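Local coordinates for protein shikimate 5-dehydrogenase AroE (5-dehydroshikimate reductase) (Mycobacterium tuberculosis, PDB 4P4G) that binds shikimate and probably catalyses the NADP-dependent reduction of 3-dehydroshikimate to shikimate, the fourth of seven steps towards chorismate, at residues G135-G140 / T162-A167; D152-L157 / T168-F173. All blocks are in the same frame, centred on the assembly; numbering follows the deposited sequence.

How the interactions relate
From the N terminus the chain runs down helix 129-139, whose last turn and the glycine after it make up 135-140, goes through strand 143-148 and enters helix 151-163 at 152-157. The end of that helix and the turn after it, 162-167, come back beside 135-140, so interaction 1 closes a loop that holds strand 143-148 and most of helix 151-163. Strand 167-172 then passes alongside that helix, and 168-173 meets 152-157 in interaction 2. The segments alternate, so the two loops cross. Interaction 1 ties the C-terminal turn of helix 129-139 to the turn between helix 151-163 and strand 167-172; interaction 2 sets helix 151-163 against this outermost strand of the parallel sheet.

Interaction 1 (G135-G140 / T162-A167); sequences GLAELG and TRVGVA
Ala137, in the last turn of helix 129-139, pushes its methyl against two valines of 162-167, and this small apolar patch is the whole of the contact. Walking along the second segment, Thr162 and Arg163 finish helix 151-163 and look elsewhere: Thr162 OG1 bonds back to the carbonyl of Val158 and Arg163 forms a salt bridge with Asp159. Val164 is the first residue to leave helical geometry, and its side chain turns toward the neighbouring helix. One branch does the touching: chi1 of -62° puts CG1 anti to the carbonyl carbon and leaves CG2 between the backbone N and the carbonyl carbon, 3.6 Å from Ala137 CB.

Gly165 takes positive phi and bends the chain, its amide N reaching Thr162 O at 3.1 Å. That bend delivers Val166 to the same methyl from a second direction. Here chi1 of 175° sends CG1 anti to the backbone N and leaves Val166 CG2 to meet Ala137 CB at 3.7 Å, so the alanine methyl is shared by one branch from each valine. Val166 also rests on Ile144 of strand 143-148, where Leu136 packs from the first helix. Ala167 then joins the sheet through backbone bonds to Ile144.

No hydrogen bond crosses between the segments. Both helices stop in a Schellman motif with a glycine at positive phi, Gly140 and Gly165; the two bonds at Gly140 are weak. The last turn of one helix packed against the turn that leads out of the next and into a parallel strand is consistent with the Rossmann-type fold.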
loop_
_atom_site.group_PDB
_atom_site.type_symbol
_atom_site.label_atom_id
_atom_site.label_comp_id
_atom_site.label_asym_id
_atom_site.label_seq_id
_atom_site.Cartn_x
_atom_site.Cartn_y
_atom_site.Cartn_z
ATOM N N GLY A 135 -4.156 8.092 3.885
ATOM C CA GLY A 135 -5.435 7.434 3.644
ATOM C C GLY A 135 -6.362 7.510 4.847
ATOM O O GLY A 135 -7.551 7.795 4.699
ATOM N N LEU A 136 -5.825 7.275 6.043
ATOM C CA LEU A 136 -6.622 7.433 7.262
ATOM C C LEU A 136 -7.077 8.875 7.448
ATOM O O LEU A 136 -8.233 9.119 7.794
ATOM C CB LEU A 136 -5.857 6.943 8.493
ATOM C CG LEU A 136 -5.675 5.434 8.596
ATOM C CD1 LEU A 136 -4.599 5.137 9.628
ATOM C CD2 LEU A 136 -6.989 4.756 8.975
ATOM N N ALA A 137 -6.179 9.831 7.210
ATOM C CA ALA A 137 -6.552 11.249 7.278
ATOM C C ALA A 137 -7.686 11.590 6.305
ATOM O O ALA A 137 -8.602 12.342 6.651
ATOM C CB ALA A 137 -5.338 12.145 7.042
ATOM N N GLU A 138 -7.623 11.042 5.091
ATOM C CA GLU A 138 -8.664 11.277 4.091
ATOM C C GLU A 138 -10.021 10.759 4.576
ATOM O O GLU A 138 -11.063 11.372 4.321
ATOM C CB GLU A 138 -8.291 10.607 2.767
ATOM C CG GLU A 138 -9.352 10.729 1.678
ATOM C CD GLU A 138 -9.214 11.997 0.851
ATOM O OE1 GLU A 138 -8.160 12.663 0.947
ATOM O OE2 GLU A 138 -10.160 12.324 0.098
ATOM N N LEU A 139 -10.005 9.632 5.280
ATOM C CA LEU A 139 -11.238 9.038 5.812
ATOM C C LEU A 139 -11.817 9.853 6.965
ATOM O O LEU A 139 -13.008 9.747 7.275
ATOM C CB LEU A 139 -10.988 7.607 6.279
ATOM C CG LEU A 139 -10.740 6.574 5.182
ATOM C CD1 LEU A 139 -10.342 5.234 5.770
ATOM C CD2 LEU A 139 -11.979 6.445 4.301
ATOM N N GLY A 140 -10.970 10.642 7.619
ATOM C CA GLY A 140 -11.427 11.517 8.682
ATOM C C GLY A 140 -11.088 11.110 10.112
ATOM O O GLY A 140 -11.756 11.576 11.037
ATOM N N THR A 162 0.677 15.342 11.250
ATOM C CA THR A 162 0.386 16.675 11.757
ATOM C C THR A 162 0.092 17.654 10.624
ATOM O O THR A 162 -0.833 18.459 10.720
ATOM C CB THR A 162 1.528 17.201 12.644
ATOM O OG1 THR A 162 1.886 16.198 13.606
ATOM C CG2 THR A 162 1.091 18.451 13.379
ATOM N N ARG A 163 0.857 17.565 9.536
ATOM C CA ARG A 163 0.648 18.439 8.382
ATOM C C ARG A 163 -0.660 18.204 7.614
ATOM O O ARG A 163 -1.153 19.113 6.940
ATOM C CB ARG A 163 1.845 18.368 7.427
ATOM C CG ARG A 163 3.053 19.149 7.915
ATOM C CD ARG A 163 4.162 19.202 6.868
ATOM N NE ARG A 163 4.955 17.979 6.843
ATOM C CZ ARG A 163 4.844 17.034 5.917
ATOM N NH1 ARG A 163 3.973 17.172 4.926
ATOM N NH2 ARG A 163 5.609 15.953 5.977
ATOM N N VAL A 164 -1.216 16.999 7.700
ATOM C CA VAL A 164 -2.520 16.731 7.083
ATOM C C VAL A 164 -3.668 16.888 8.083
ATOM O O VAL A 164 -4.781 16.419 7.847
ATOM C CB VAL A 164 -2.585 15.359 6.365
ATOM C CG1 VAL A 164 -1.577 15.314 5.231
ATOM C CG2 VAL A 164 -2.359 14.201 7.336
ATOM N N GLY A 165 -3.378 17.547 9.201
ATOM C CA GLY A 165 -4.402 17.962 10.145
ATOM C C GLY A 165 -4.807 16.932 11.181
ATOM O O GLY A 165 -5.841 17.078 11.827
ATOM N N VAL A 166 -3.999 15.891 11.355
ATOM C CA VAL A 166 -4.335 14.831 12.301
ATOM C C VAL A 166 -3.348 14.809 13.466
ATOM O O VAL A 166 -2.139 14.843 13.245
ATOM C CB VAL A 166 -4.337 13.453 11.611
ATOM C CG1 VAL A 166 -4.576 12.351 12.618
ATOM C CG2 VAL A 166 -5.405 13.407 10.536
ATOM N N ALA A 167 -3.858 14.753 14.696
ATOM C CA ALA A 167 -3.000 14.614 15.880
ATOM C C ALA A 167 -2.309 13.261 15.836
ATOM O O ALA A 167 -2.963 12.213 15.875
ATOM C CB ALA A 167 -3.806 14.758 17.169
#

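Interaction 2 (D152-L157 / T168-F173); sequences DKAARL and TRFCAF. With SO4 (sulfate ion), chain K.
Ala154 and Phe170 make the apolar contact. The alanine methyl points from helix 151-163 toward the strand and comes obliquely to the CD1-CE1 side of the ring, with Ala154 CB 3.4 Å from Phe170 CD1 and 3.8 Å from Phe170 CE1. With CG anti to the backbone N (chi1 164°), Phe170 swings its ring up beside the helix, where Ser151 also touches it. Further along, Thr168 CG2 lies 4.2 Å from Leu157 O, a looser contact, while the Leu157 side chain touches Val146 of strand 143-148 and Ala129 and Pro130 of helix 129-139.

No hydrogen bond joins the segments; Thr168 OG1 instead bonds to the carbonyl of Val166.

The polar contacts are hydrogen bonds to a sulfate, probably from the crystallisation liquor, made from another side of the helix. The guanidinium meets it edge-on with two nearly straight bonds, Arg156 NE to O2 at 3.1 Å and Arg156 NH2 to O1 at 3.0 Å (174°). Lys153 NZ adds a bond of 3.1 Å to the same O2 and a weak one to O3, so three nitrogens hold the anion through four bonds, and O2 is shared by Lys153 NZ and Arg156 NE.

Helix 151-163 laid against the strand that follows it forms the second half of the beta-alpha-beta unit 143-148, 151-163, 167-172, a crossover characteristic of a Rossmann-type domain, which here probably binds NADP.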
loop_
_atom_site.group_PDB
_atom_site.type_symbol
_atom_site.label_atom_id
_atom_site.label_comp_id
_atom_site.label_asym_id
_atom_site.label_seq_id
_atom_site.Cartn_x
_atom_site.Cartn_y
_atom_site.Cartn_z
ATOM N N ASP A 152 13.293 7.155 14.351
ATOM C CA ASP A 152 13.593 8.332 13.535
ATOM C C ASP A 152 12.631 8.449 12.349
ATOM O O ASP A 152 12.158 9.539 12.021
ATOM C CB ASP A 152 15.040 8.296 13.043
ATOM C CG ASP A 152 16.048 8.381 14.178
ATOM O OD1 ASP A 152 15.765 9.060 15.190
ATOM O OD2 ASP A 152 17.129 7.767 14.051
ATOM N N LYS A 153 12.338 7.321 11.711
ATOM C CA LYS A 153 11.386 7.320 10.604
ATOM C C LYS A 153 9.966 7.568 11.112
ATOM O O LYS A 153 9.135 8.166 10.425
ATOM C CB LYS A 153 11.471 6.012 9.820
ATOM C CG LYS A 153 12.777 5.842 9.053
ATOM C CD LYS A 153 13.089 7.078 8.219
ATOM C CE LYS A 153 14.285 6.842 7.307
ATOM N NZ LYS A 153 14.668 8.074 6.570
ATOM N N ALA A 154 9.693 7.117 12.329
ATOM C CA ALA A 154 8.380 7.335 12.931
ATOM C C ALA A 154 8.151 8.822 13.163
ATOM O O ALA A 154 7.039 9.322 12.997
ATOM C CB ALA A 154 8.259 6.559 14.226
ATOM N N ALA A 155 9.205 9.533 13.556
ATOM C CA ALA A 155 9.113 10.974 13.747
ATOM C C ALA A 155 8.687 11.688 12.461
ATOM O O ALA A 155 7.939 12.665 12.508
ATOM C CB ALA A 155 10.447 11.534 14.265
ATOM N N ARG A 156 9.170 11.203 11.318
ATOM C CA ARG A 156 8.810 11.786 10.027
ATOM C C ARG A 156 7.339 11.547 9.730
ATOM O O ARG A 156 6.666 12.395 9.139
ATOM C CB ARG A 156 9.652 11.167 8.908
ATOM C CG ARG A 156 11.162 11.231 9.128
ATOM C CD ARG A 156 11.692 12.600 8.807
ATOM N NE ARG A 156 13.151 12.677 8.895
ATOM C CZ ARG A 156 13.813 13.818 9.043
ATOM N NH1 ARG A 156 13.141 14.956 9.121
ATOM N NH2 ARG A 156 15.138 13.827 9.121
ATOM N N LEU A 157 6.849 10.380 10.134
ATOM C CA LEU A 157 5.441 10.026 9.971
ATOM C C LEU A 157 4.552 10.885 10.871
ATOM O O LEU A 157 3.459 11.280 10.475
ATOM C CB LEU A 157 5.232 8.536 10.269
ATOM C CG LEU A 157 5.803 7.606 9.195
ATOM C CD1 LEU A 157 5.776 6.146 9.612
ATOM C CD2 LEU A 157 5.041 7.795 7.904
ATOM N N THR A 168 -0.984 13.274 15.735
ATOM C CA THR A 168 -0.239 12.033 15.534
ATOM C C THR A 168 0.857 11.925 16.594
ATOM O O THR A 168 1.395 12.942 17.031
ATOM C CB THR A 168 0.358 11.981 14.094
ATOM O OG1 THR A 168 -0.680 12.224 13.135
ATOM C CG2 THR A 168 0.980 10.615 13.783
ATOM N N ARG A 169 1.162 10.705 17.040
ATOM C CA ARG A 169 2.261 10.507 17.983
ATOM C C ARG A 169 2.900 9.151 17.747
ATOM O O ARG A 169 2.339 8.296 17.048
ATOM C CB ARG A 169 1.782 10.611 19.432
ATOM C CG ARG A 169 1.029 9.365 19.890
ATOM C CD ARG A 169 0.270 9.584 21.192
ATOM N NE ARG A 169 -0.785 8.581 21.338
ATOM C CZ ARG A 169 -0.603 7.352 21.816
ATOM N NH1 ARG A 169 0.600 6.955 22.221
ATOM N NH2 ARG A 169 -1.631 6.514 21.895
ATOM N N PHE A 170 4.091 8.974 18.313
ATOM C CA PHE A 170 4.845 7.732 18.185
ATOM C C PHE A 170 4.735 6.908 19.458
ATOM O O PHE A 170 4.765 7.459 20.557
ATOM C CB PHE A 170 6.318 8.054 17.908
ATOM C CG PHE A 170 7.251 6.894 18.122
ATOM C CD1 PHE A 170 7.168 5.765 17.320
ATOM C CD2 PHE A 170 8.228 6.946 19.102
ATOM C CE1 PHE A 170 8.032 4.693 17.501
ATOM C CE2 PHE A 170 9.101 5.877 19.297
ATOM C CZ PHE A 170 9.002 4.752 18.491
ATOM N N CYS A 171 4.605 5.591 19.292
ATOM C CA CYS A 171 4.622 4.647 20.404
ATOM C C CYS A 171 5.574 3.504 20.067
ATOM O O CYS A 171 5.418 2.848 19.038
ATOM C CB CYS A 171 3.214 4.094 20.646
ATOM S SG CYS A 171 3.099 2.853 21.967
ATOM N N ALA A 172 6.565 3.267 20.919
ATOM C CA ALA A 172 7.490 2.156 20.707
ATOM C C ALA A 172 6.777 0.817 20.866
ATOM O O ALA A 172 5.828 0.700 21.645
ATOM C CB ALA A 172 8.664 2.253 21.669
ATOM N N PHE A 173 7.234 -0.192 20.127
ATOM C CA PHE A 173 6.671 -1.534 20.235
ATOM C C PHE A 173 6.842 -2.149 21.618
ATOM O O PHE A 173 5.945 -2.828 22.114
ATOM C CB PHE A 173 7.348 -2.478 19.229
ATOM C CG PHE A 173 6.639 -2.588 17.914
ATOM C CD1 PHE A 173 5.403 -3.217 17.824
ATOM C CD2 PHE A 173 7.226 -2.096 16.756
ATOM C CE1 PHE A 173 4.750 -3.323 16.605
ATOM C CE2 PHE A 173 6.577 -2.206 15.535
ATOM C CZ PHE A 173 5.341 -2.816 15.463
HETATM S S SO4 K . 16.110 10.164 9.422
HETATM O O1 SO4 K . 16.723 11.327 8.793
HETATM O O2 SO4 K . 14.729 10.036 8.967
HETATM O O3 SO4 K . 16.848 8.959 9.053
HETATM O O4 SO4 K . 16.154 10.349 10.868
#